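Local structure of heroin esterase (Rhodococcus sp., 1LZL) at residues A[68-73]-A[101-106]; A[78-83]-A[109-114]; A[193-198]-A[213-218]. The protein probably hydrolyses acetyl esters, heroin among them, as an esterase of the alpha/beta hydrolase fold. One frame throughout, in Å; residues are numbered along the deposited sequence.

Contact 1 of 3, residues A[68-73]-A[101-106]; sequences RFVTPD and FCVEVA
Residues 68-72 of strand 65-72 and residues 101-106 of helix 99-109 run in nearly the same direction, their axes inclined by 30° and approaching to 7.8 Å. This is the layering of the alpha/beta hydrolase fold, with a helix laid over one face of the central sheet. The backbones draw nearest at their C-terminal ends, P72 beside A106. No hydrogen bond joins the two segments, and the contact rests mainly on small aliphatic groups.

V70 carries most of it. Its side chain leaves the strand toward the helix and spreads its two methyls over A106 and C102, a turn apart. V70 CG1, anti to the backbone N (chi1 -172°), meets A106 CB at 3.6 Å and lies 4.0 Å from C102 O. C102 O already accepts A106 N at 3.0 Å within the helix, so the methyl lies beside a carbonyl that is satisfied. V70 CG2 stands beside its own backbone N and reaches C102 CB at 4.1 Å. V103 points away from the strand, and its CG2 comes only to 4.4 Å from V70 CG1. C102 and V105 cover the sheet's next strand, 112-116.

R68 adds a polar tie at the start of the helix through a salt bridge from NH2 to D99. T71 turns the other way, and its hydroxyl makes a weak hydrogen bond with S50 on strand 49-56. At the far end the P72 ring edges up to the helix backbone, P72 CB lying 3.4 Å from A106 O.

Contact 2 of 3, residues A[78-83]-A[109-114]; sequences PVPVLL and LGFAVA
Strands 79-83 and 112-114 lie side by side in parallel, V81, L82 and L83 level with A112, V113 and A114, their axes approaching to 4.5 Å and inclined by 27°. Three backbone bonds zigzag between them: A112 N gives to P80 O, L82 N to A112 O, and A114 N to L82 O at 2.8 Å. The first is the most bent, with 138° at the hydrogen, at the point where the strands start to pair. On the other edge of strand 79-83, the backbone of V81 and L83 bonds to strand 153-159.

On one face V81 CG2, anti to its own backbone N, sits between two alanine methyls, 4.0 Å from A112 CB and 4.2 Å from A114 CB. L83 CD1 meets A114 CB from beyond, and helix 128-142 covers L83 and A114. L82 and V113 occupy the other face beneath helix 99-109; they barely graze each other, but V113 CG1 lies 3.5 Å from L82 O.

At the entrance G110, with positive phi, turns the chain out of the helix, and V79 CG1 rests 3.4 Å from G110 O. Beside it the F111 ring is sandwiched between two aliphatic groups: P80 CB makes a CH-pi contact 4.0 Å from the ring centroid and 13° off the normal, while L109 CB lies over the opposite face, 3.7 Å above the plane. An alanine in place of F111 would remove the ring that joins P80 to L109, and would probably loosen the packing where helix passes into strand. Two parallel neighbouring strands linked through helix 99-109 make this the classic beta-alpha-beta crossover, here within the sheet of the alpha/beta hydrolase fold.

Contact 3 of 3, residues A[193-198]-A[213-218]; sequences DRLETV and NAILSW
The CA and CB of D193 lie over one face of the W218 indole: D193 CA makes a CH-pi contact 3.5 Å from the centroid of the five-membered ring and 8° off the normal. D193 CB continues across the same face to stand 3.5 Å from W218 CD2. In this way the loop after sheet strand 183-187 of the alpha/beta hydrolase fold packs on helix 211-222. The carboxylate takes no part. With CG in the crowded position between backbone N and carbonyl carbon (chi1 60°), it leads away from the helix to hydrogen-bond Y226 and form a salt bridge with R242. D193 N, buried here without a polar partner in the model, hovers 3.8 Å from W218 CE2. F90 meets the indole with its ring at about 60°.

L195, whose backbone has left-handed helical angles, pushes its forked tip at the helix. L195 CD2 reaches A214 CB at 4.0 Å and approaches W218 CD1 obliquely at 4.1 Å. The loop then leaves the helix, and T197 caps helix 198-202 through OG1 to M200 N. The L195 and I215 side chains cross at about a right angle, and packing there is tight, L195 CD1 to I215 CG1 being only 3.5 Å.

Overall arrangement
From the N terminus, strand 65-72 opens contact 1 and strand 79-85 opens contact 2 before either is closed. Helix 99-109 then returns to the first strand and closes contact 1; the chain leaving that helix enters strand 112-116 and closes contact 2. The two loops therefore cross, and they meet at strand 112-116, which lies between strands 65-72 and 79-85 in the sheet, with V70 O and V113 N, 2.9 Å apart, probably hydrogen-bonded. Contact 3 follows in series, closing a short loop through helix 198-202 onto helix 211-222. It lies on the opposite side of the molecule's centre, its nearest atoms about 17 Å from those of contact 2.

Contact 1 of 3, residues A[68-73]-A[101-106]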
loop_
_atom_site.group_PDB
_atom_site.type_symbol
_atom_site.label_atom_id
_atom_site.label_comp_id
_atom_site.label_asym_id
_atom_site.label_seq_id
_atom_site.Cartn_x
_atom_site.Cartn_y
_atom_site.Cartn_z
ATOM N N ARG A 68 -11.628 -8.906 0.523
ATOM C CA ARG A 68 -12.489 -8.503 1.638
ATOM C C ARG A 68 -13.183 -7.226 1.191
ATOM O O ARG A 68 -12.575 -6.148 1.114
ATOM C CB ARG A 68 -11.685 -8.274 2.908
ATOM C CG ARG A 68 -10.937 -9.512 3.369
ATOM C CD ARG A 68 -10.111 -9.319 4.599
ATOM N NE ARG A 68 -10.762 -9.079 5.886
ATOM C CZ ARG A 68 -11.361 -10.008 6.604
ATOM N NH1 ARG A 68 -11.436 -11.260 6.162
ATOM N NH2 ARG A 68 -11.870 -9.636 7.760
ATOM N N PHE A 69 -14.466 -7.345 0.891
ATOM C CA PHE A 69 -15.234 -6.289 0.223
ATOM C C PHE A 69 -16.151 -5.641 1.243
ATOM O O PHE A 69 -17.130 -6.238 1.750
ATOM C CB PHE A 69 -15.998 -6.913 -0.940
ATOM C CG PHE A 69 -16.742 -5.911 -1.799
ATOM C CD1 PHE A 69 -16.040 -4.895 -2.424
ATOM C CD2 PHE A 69 -18.117 -5.991 -2.014
ATOM C CE1 PHE A 69 -16.662 -3.966 -3.260
ATOM C CE2 PHE A 69 -18.769 -5.067 -2.815
ATOM C CZ PHE A 69 -18.040 -4.043 -3.415
ATOM N N VAL A 70 -15.811 -4.424 1.599
ATOM C CA VAL A 70 -16.412 -3.603 2.630
ATOM C C VAL A 70 -17.356 -2.606 1.987
ATOM O O VAL A 70 -16.956 -1.822 1.099
ATOM C CB VAL A 70 -15.361 -2.890 3.492
ATOM C CG1 VAL A 70 -16.022 -2.183 4.691
ATOM C CG2 VAL A 70 -14.295 -3.874 3.984
ATOM N N THR A 71 -18.616 -2.642 2.410
ATOM C CA THR A 71 -19.572 -1.679 1.840
ATOM C C THR A 71 -20.299 -0.897 2.928
ATOM O O THR A 71 -20.557 -1.375 4.035
ATOM C CB THR A 71 -20.578 -2.381 0.915
ATOM O OG1 THR A 71 -21.150 -3.480 1.649
ATOM C CG2 THR A 71 -19.875 -2.998 -0.290
ATOM N N PRO A 72 -20.628 0.347 2.680
ATOM C CA PRO A 72 -21.317 1.107 3.725
ATOM C C PRO A 72 -22.792 0.707 3.766
ATOM O O PRO A 72 -23.376 0.441 2.721
ATOM C CB PRO A 72 -21.188 2.537 3.218
ATOM C CG PRO A 72 -21.001 2.441 1.750
ATOM C CD PRO A 72 -20.366 1.135 1.435
ATOM N N ASP A 73 -23.414 0.641 4.919
ATOM C CA ASP A 73 -24.845 0.276 4.943
ATOM C C ASP A 73 -25.717 1.427 4.451
ATOM O O ASP A 73 -25.294 2.587 4.443
ATOM C CB ASP A 73 -25.240 -0.126 6.363
ATOM C CG ASP A 73 -24.457 -1.329 6.871
ATOM O OD1 ASP A 73 -23.872 -2.106 6.081
ATOM O OD2 ASP A 73 -24.456 -1.486 8.118
ATOM N N PHE A 101 -8.599 0.474 8.404
ATOM C CA PHE A 101 -8.617 1.548 7.405
ATOM C C PHE A 101 -9.757 1.344 6.420
ATOM O O PHE A 101 -10.431 2.308 6.029
ATOM C CB PHE A 101 -7.264 1.637 6.664
ATOM C CG PHE A 101 -7.226 2.755 5.622
ATOM C CD1 PHE A 101 -7.439 4.078 6.030
ATOM C CD2 PHE A 101 -7.020 2.457 4.275
ATOM C CE1 PHE A 101 -7.421 5.095 5.067
ATOM C CE2 PHE A 101 -6.942 3.474 3.316
ATOM C CZ PHE A 101 -7.159 4.791 3.736
ATOM N N CYS A 102 -9.971 0.104 5.981
ATOM C CA CYS A 102 -11.018 -0.122 4.963
ATOM C C CYS A 102 -12.409 0.192 5.533
ATOM O O CYS A 102 -13.261 0.752 4.853
ATOM C CB CYS A 102 -10.909 -1.563 4.442
ATOM S SG CYS A 102 -9.353 -1.797 3.525
ATOM N N VAL A 103 -12.613 -0.190 6.812
ATOM C CA VAL A 103 -13.876 0.170 7.462
ATOM C C VAL A 103 -14.010 1.689 7.545
ATOM O O VAL A 103 -15.074 2.270 7.287
ATOM C CB VAL A 103 -13.924 -0.473 8.855
ATOM C CG1 VAL A 103 -15.018 0.135 9.730
ATOM C CG2 VAL A 103 -14.140 -1.978 8.697
ATOM N N GLU A 104 -12.908 2.363 7.913
ATOM C CA GLU A 104 -12.955 3.830 8.007
ATOM C C GLU A 104 -13.404 4.499 6.721
ATOM O O GLU A 104 -14.240 5.416 6.663
ATOM C CB GLU A 104 -11.570 4.369 8.472
ATOM C CG GLU A 104 -11.655 5.864 8.786
ATOM C CD GLU A 104 -10.389 6.521 9.292
ATOM O OE1 GLU A 104 -9.301 5.967 8.982
ATOM O OE2 GLU A 104 -10.443 7.588 9.984
ATOM N N VAL A 105 -12.802 4.035 5.615
ATOM C CA VAL A 105 -13.135 4.622 4.302
ATOM C C VAL A 105 -14.615 4.359 3.978
ATOM O O VAL A 105 -15.325 5.263 3.537
ATOM C CB VAL A 105 -12.200 4.011 3.240
ATOM C CG1 VAL A 105 -12.706 4.287 1.844
ATOM C CG2 VAL A 105 -10.774 4.541 3.476
ATOM N N ALA A 106 -15.058 3.114 4.199
ATOM C CA ALA A 106 -16.448 2.800 3.846
ATOM C C ALA A 106 -17.408 3.597 4.714
ATOM O O ALA A 106 -18.384 4.184 4.272
ATOM C CB ALA A 106 -16.730 1.319 4.001
#

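Contact 2 of 3, residues A[78-83]-A[109-114]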
loop_
_atom_site.group_PDB
_atom_site.type_symbol
_atom_site.label_atom_id
_atom_site.label_comp_id
_atom_site.label_asym_id
_atom_site.label_seq_id
_atom_site.Cartn_x
_atom_site.Cartn_y
_atom_site.Cartn_z
ATOM N N PRO A 78 -24.781 3.222 -7.308
ATOM C CA PRO A 78 -23.387 2.808 -7.387
ATOM C C PRO A 78 -22.464 3.805 -6.695
ATOM O O PRO A 78 -22.697 5.012 -6.789
ATOM C CB PRO A 78 -23.022 2.815 -8.874
ATOM C CG PRO A 78 -24.343 2.876 -9.566
ATOM C CD PRO A 78 -25.257 3.653 -8.655
ATOM N N VAL A 79 -21.490 3.237 -6.010
ATOM C CA VAL A 79 -20.578 4.130 -5.287
ATOM C C VAL A 79 -19.157 3.946 -5.786
ATOM O O VAL A 79 -18.879 2.901 -6.391
ATOM C CB VAL A 79 -20.567 3.873 -3.778
ATOM C CG1 VAL A 79 -21.900 4.323 -3.160
ATOM C CG2 VAL A 79 -20.304 2.394 -3.504
ATOM N N PRO A 80 -18.284 4.911 -5.558
ATOM C CA PRO A 80 -16.863 4.684 -5.887
ATOM C C PRO A 80 -16.295 3.516 -5.090
ATOM O O PRO A 80 -16.845 3.131 -4.042
ATOM C CB PRO A 80 -16.172 5.989 -5.425
ATOM C CG PRO A 80 -17.252 7.025 -5.433
ATOM C CD PRO A 80 -18.509 6.259 -5.007
ATOM N N VAL A 81 -15.167 2.971 -5.589
ATOM C CA VAL A 81 -14.513 1.883 -4.868
ATOM C C VAL A 81 -13.011 2.163 -4.741
ATOM O O VAL A 81 -12.405 2.677 -5.672
ATOM C CB VAL A 81 -14.744 0.542 -5.557
ATOM C CG1 VAL A 81 -14.191 0.542 -6.980
ATOM C CG2 VAL A 81 -14.152 -0.629 -4.751
ATOM N N LEU A 82 -12.435 1.807 -3.600
ATOM C CA LEU A 82 -11.001 1.834 -3.383
ATOM C C LEU A 82 -10.519 0.383 -3.415
ATOM O O LEU A 82 -10.954 -0.393 -2.557
ATOM C CB LEU A 82 -10.664 2.476 -2.043
ATOM C CG LEU A 82 -9.204 2.355 -1.558
ATOM C CD1 LEU A 82 -8.243 3.074 -2.513
ATOM C CD2 LEU A 82 -9.129 2.889 -0.125
ATOM N N LEU A 83 -9.649 0.035 -4.350
ATOM C CA LEU A 83 -8.951 -1.258 -4.299
ATOM C C LEU A 83 -7.772 -1.022 -3.364
ATOM O O LEU A 83 -6.950 -0.149 -3.624
ATOM C CB LEU A 83 -8.515 -1.661 -5.711
ATOM C CG LEU A 83 -7.869 -3.038 -5.835
ATOM C CD1 LEU A 83 -8.888 -4.136 -5.878
ATOM C CD2 LEU A 83 -7.027 -3.163 -7.116
ATOM N N LEU A 109 -16.629 7.809 4.141
ATOM C CA LEU A 109 -16.781 8.323 2.801
ATOM C C LEU A 109 -17.947 7.713 2.028
ATOM O O LEU A 109 -18.346 8.263 1.005
ATOM C CB LEU A 109 -15.493 8.060 1.969
ATOM C CG LEU A 109 -14.249 8.649 2.614
ATOM C CD1 LEU A 109 -13.083 8.512 1.636
ATOM C CD2 LEU A 109 -14.492 10.097 3.055
ATOM N N GLY A 110 -18.462 6.560 2.502
ATOM C CA GLY A 110 -19.566 5.950 1.779
ATOM C C GLY A 110 -19.166 5.272 0.485
ATOM O O GLY A 110 -19.899 5.133 -0.492
ATOM N N PHE A 111 -17.915 4.805 0.459
ATOM C CA PHE A 111 -17.271 4.173 -0.681
ATOM C C PHE A 111 -17.124 2.677 -0.368
ATOM O O PHE A 111 -16.899 2.295 0.788
ATOM C CB PHE A 111 -15.900 4.760 -0.998
ATOM C CG PHE A 111 -15.846 6.212 -1.435
ATOM C CD1 PHE A 111 -16.996 6.927 -1.748
ATOM C CD2 PHE A 111 -14.603 6.861 -1.503
ATOM C CE1 PHE A 111 -16.865 8.251 -2.125
ATOM C CE2 PHE A 111 -14.461 8.176 -1.909
ATOM C CZ PHE A 111 -15.632 8.867 -2.215
ATOM N N ALA A 112 -17.250 1.855 -1.412
ATOM C CA ALA A 112 -16.866 0.450 -1.275
ATOM C C ALA A 112 -15.353 0.327 -1.221
ATOM O O ALA A 112 -14.616 1.168 -1.740
ATOM C CB ALA A 112 -17.416 -0.341 -2.450
ATOM N N VAL A 113 -14.891 -0.726 -0.541
ATOM C CA VAL A 113 -13.460 -0.976 -0.465
ATOM C C VAL A 113 -13.220 -2.441 -0.774
ATOM O O VAL A 113 -13.795 -3.338 -0.148
ATOM C CB VAL A 113 -12.895 -0.611 0.911
ATOM C CG1 VAL A 113 -11.394 -0.898 0.888
ATOM C CG2 VAL A 113 -13.177 0.837 1.296
ATOM N N ALA A 114 -12.372 -2.681 -1.769
ATOM C CA ALA A 114 -12.014 -4.049 -2.180
ATOM C C ALA A 114 -10.600 -4.299 -1.661
ATOM O O ALA A 114 -9.635 -3.835 -2.290
ATOM C CB ALA A 114 -12.111 -4.175 -3.695
#

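Contact 3 of 3, residues A[193-198]-A[213-218]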
loop_
_atom_site.group_PDB
_atom_site.type_symbol
_atom_site.label_atom_id
_atom_site.label_comp_id
_atom_site.label_asym_id
_atom_site.label_seq_id
_atom_site.Cartn_x
_atom_site.Cartn_y
_atom_site.Cartn_z
ATOM N N ASP A 193 13.943 -1.109 -5.973
ATOM C CA ASP A 193 14.759 -2.191 -5.413
ATOM C C ASP A 193 16.223 -1.789 -5.319
ATOM O O ASP A 193 16.983 -2.545 -4.716
ATOM C CB ASP A 193 14.644 -3.452 -6.280
ATOM C CG ASP A 193 15.113 -3.162 -7.690
ATOM O OD1 ASP A 193 14.549 -2.308 -8.390
ATOM O OD2 ASP A 193 16.103 -3.823 -8.076
ATOM N N ARG A 194 16.599 -0.674 -5.912
ATOM C CA ARG A 194 18.047 -0.399 -6.062
ATOM C C ARG A 194 18.643 0.106 -4.776
ATOM O O ARG A 194 19.893 0.031 -4.638
ATOM C CB ARG A 194 18.245 0.599 -7.197
ATOM C CG ARG A 194 17.903 -0.029 -8.523
ATOM C CD ARG A 194 17.732 0.956 -9.636
ATOM N NE ARG A 194 16.660 1.920 -9.403
ATOM C CZ ARG A 194 16.273 2.853 -10.255
ATOM N NH1 ARG A 194 16.830 3.007 -11.452
ATOM N NH2 ARG A 194 15.275 3.656 -9.897
ATOM N N LEU A 195 17.910 0.622 -3.818
ATOM C CA LEU A 195 18.457 0.984 -2.489
ATOM C C LEU A 195 19.594 2.001 -2.582
ATOM O O LEU A 195 20.558 1.908 -1.815
ATOM C CB LEU A 195 18.837 -0.273 -1.671
ATOM C CG LEU A 195 17.829 -1.435 -1.735
ATOM C CD1 LEU A 195 18.221 -2.575 -0.781
ATOM C CD2 LEU A 195 16.416 -0.970 -1.430
ATOM N N GLU A 196 19.438 2.949 -3.517
ATOM C CA GLU A 196 20.540 3.915 -3.749
ATOM C C GLU A 196 20.248 5.326 -3.322
ATOM O O GLU A 196 21.130 6.195 -3.388
ATOM C CB GLU A 196 20.910 3.922 -5.240
ATOM C CG GLU A 196 19.843 4.347 -6.260
ATOM C CD GLU A 196 20.178 3.945 -7.684
ATOM O OE1 GLU A 196 21.222 3.282 -7.942
ATOM O OE2 GLU A 196 19.411 4.281 -8.622
ATOM N N THR A 197 19.033 5.596 -2.856
ATOM C CA THR A 197 18.758 6.923 -2.315
ATOM C C THR A 197 19.511 7.160 -1.015
ATOM O O THR A 197 19.897 6.240 -0.282
ATOM C CB THR A 197 17.235 7.067 -2.067
ATOM O OG1 THR A 197 16.868 6.036 -1.142
ATOM C CG2 THR A 197 16.445 6.948 -3.349
ATOM N N VAL A 198 19.648 8.453 -0.671
ATOM C CA VAL A 198 20.279 8.758 0.633
ATOM C C VAL A 198 19.519 8.143 1.785
ATOM O O VAL A 198 20.158 7.566 2.714
ATOM C CB VAL A 198 20.378 10.278 0.853
ATOM C CG1 VAL A 198 20.896 10.605 2.249
ATOM C CG2 VAL A 198 21.285 10.861 -0.220
ATOM N N ASN A 213 16.171 -4.705 6.392
ATOM C CA ASN A 213 14.879 -5.259 5.952
ATOM C C ASN A 213 14.613 -5.006 4.479
ATOM O O ASN A 213 14.007 -5.868 3.808
ATOM C CB ASN A 213 13.721 -4.713 6.805
ATOM C CG ASN A 213 13.474 -5.473 8.078
ATOM O OD1 ASN A 213 14.112 -6.548 8.283
ATOM N ND2 ASN A 213 12.566 -5.024 8.931
ATOM N N ALA A 214 14.995 -3.831 3.959
ATOM C CA ALA A 214 14.773 -3.507 2.550
ATOM C C ALA A 214 15.442 -4.506 1.626
ATOM O O ALA A 214 14.860 -5.023 0.663
ATOM C CB ALA A 214 15.247 -2.064 2.237
ATOM N N ILE A 215 16.717 -4.882 1.945
ATOM C CA ILE A 215 17.423 -5.843 1.108
ATOM C C ILE A 215 16.685 -7.178 1.067
ATOM O O ILE A 215 16.498 -7.773 0.021
ATOM C CB ILE A 215 18.868 -6.045 1.642
ATOM C CG1 ILE A 215 19.704 -4.761 1.470
ATOM C CG2 ILE A 215 19.504 -7.280 1.033
ATOM C CD1 ILE A 215 20.978 -4.726 2.333
ATOM N N LEU A 216 16.301 -7.659 2.238
ATOM C CA LEU A 216 15.641 -8.960 2.369
ATOM C C LEU A 216 14.279 -8.904 1.687
ATOM O O LEU A 216 13.867 -9.894 1.019
ATOM C CB LEU A 216 15.462 -9.367 3.837
ATOM C CG LEU A 216 16.706 -10.005 4.512
ATOM C CD1 LEU A 216 17.973 -9.558 3.828
ATOM C CD2 LEU A 216 16.633 -9.731 5.989
ATOM N N SER A 217 13.583 -7.792 1.776
ATOM C CA SER A 217 12.220 -7.694 1.197
ATOM C C SER A 217 12.283 -7.826 -0.301
ATOM O O SER A 217 11.535 -8.606 -0.903
ATOM C CB SER A 217 11.650 -6.344 1.604
ATOM O OG SER A 217 10.456 -5.955 0.917
ATOM N N TRP A 218 13.191 -7.092 -0.957
ATOM C CA TRP A 218 13.239 -7.227 -2.416
ATOM C C TRP A 218 13.753 -8.586 -2.858
ATOM O O TRP A 218 13.355 -9.111 -3.885
ATOM C CB TRP A 218 14.090 -6.100 -3.006
ATOM C CG TRP A 218 13.325 -4.783 -2.978
ATOM C CD1 TRP A 218 13.489 -3.729 -2.086
ATOM C CD2 TRP A 218 12.298 -4.411 -3.892
ATOM N NE1 TRP A 218 12.601 -2.699 -2.404
ATOM C CE2 TRP A 218 11.866 -3.118 -3.504
ATOM C CE3 TRP A 218 11.676 -5.029 -4.983
ATOM C CZ2 TRP A 218 10.862 -2.439 -4.177
ATOM C CZ3 TRP A 218 10.667 -4.352 -5.676
ATOM C CH2 TRP A 218 10.266 -3.058 -5.270
#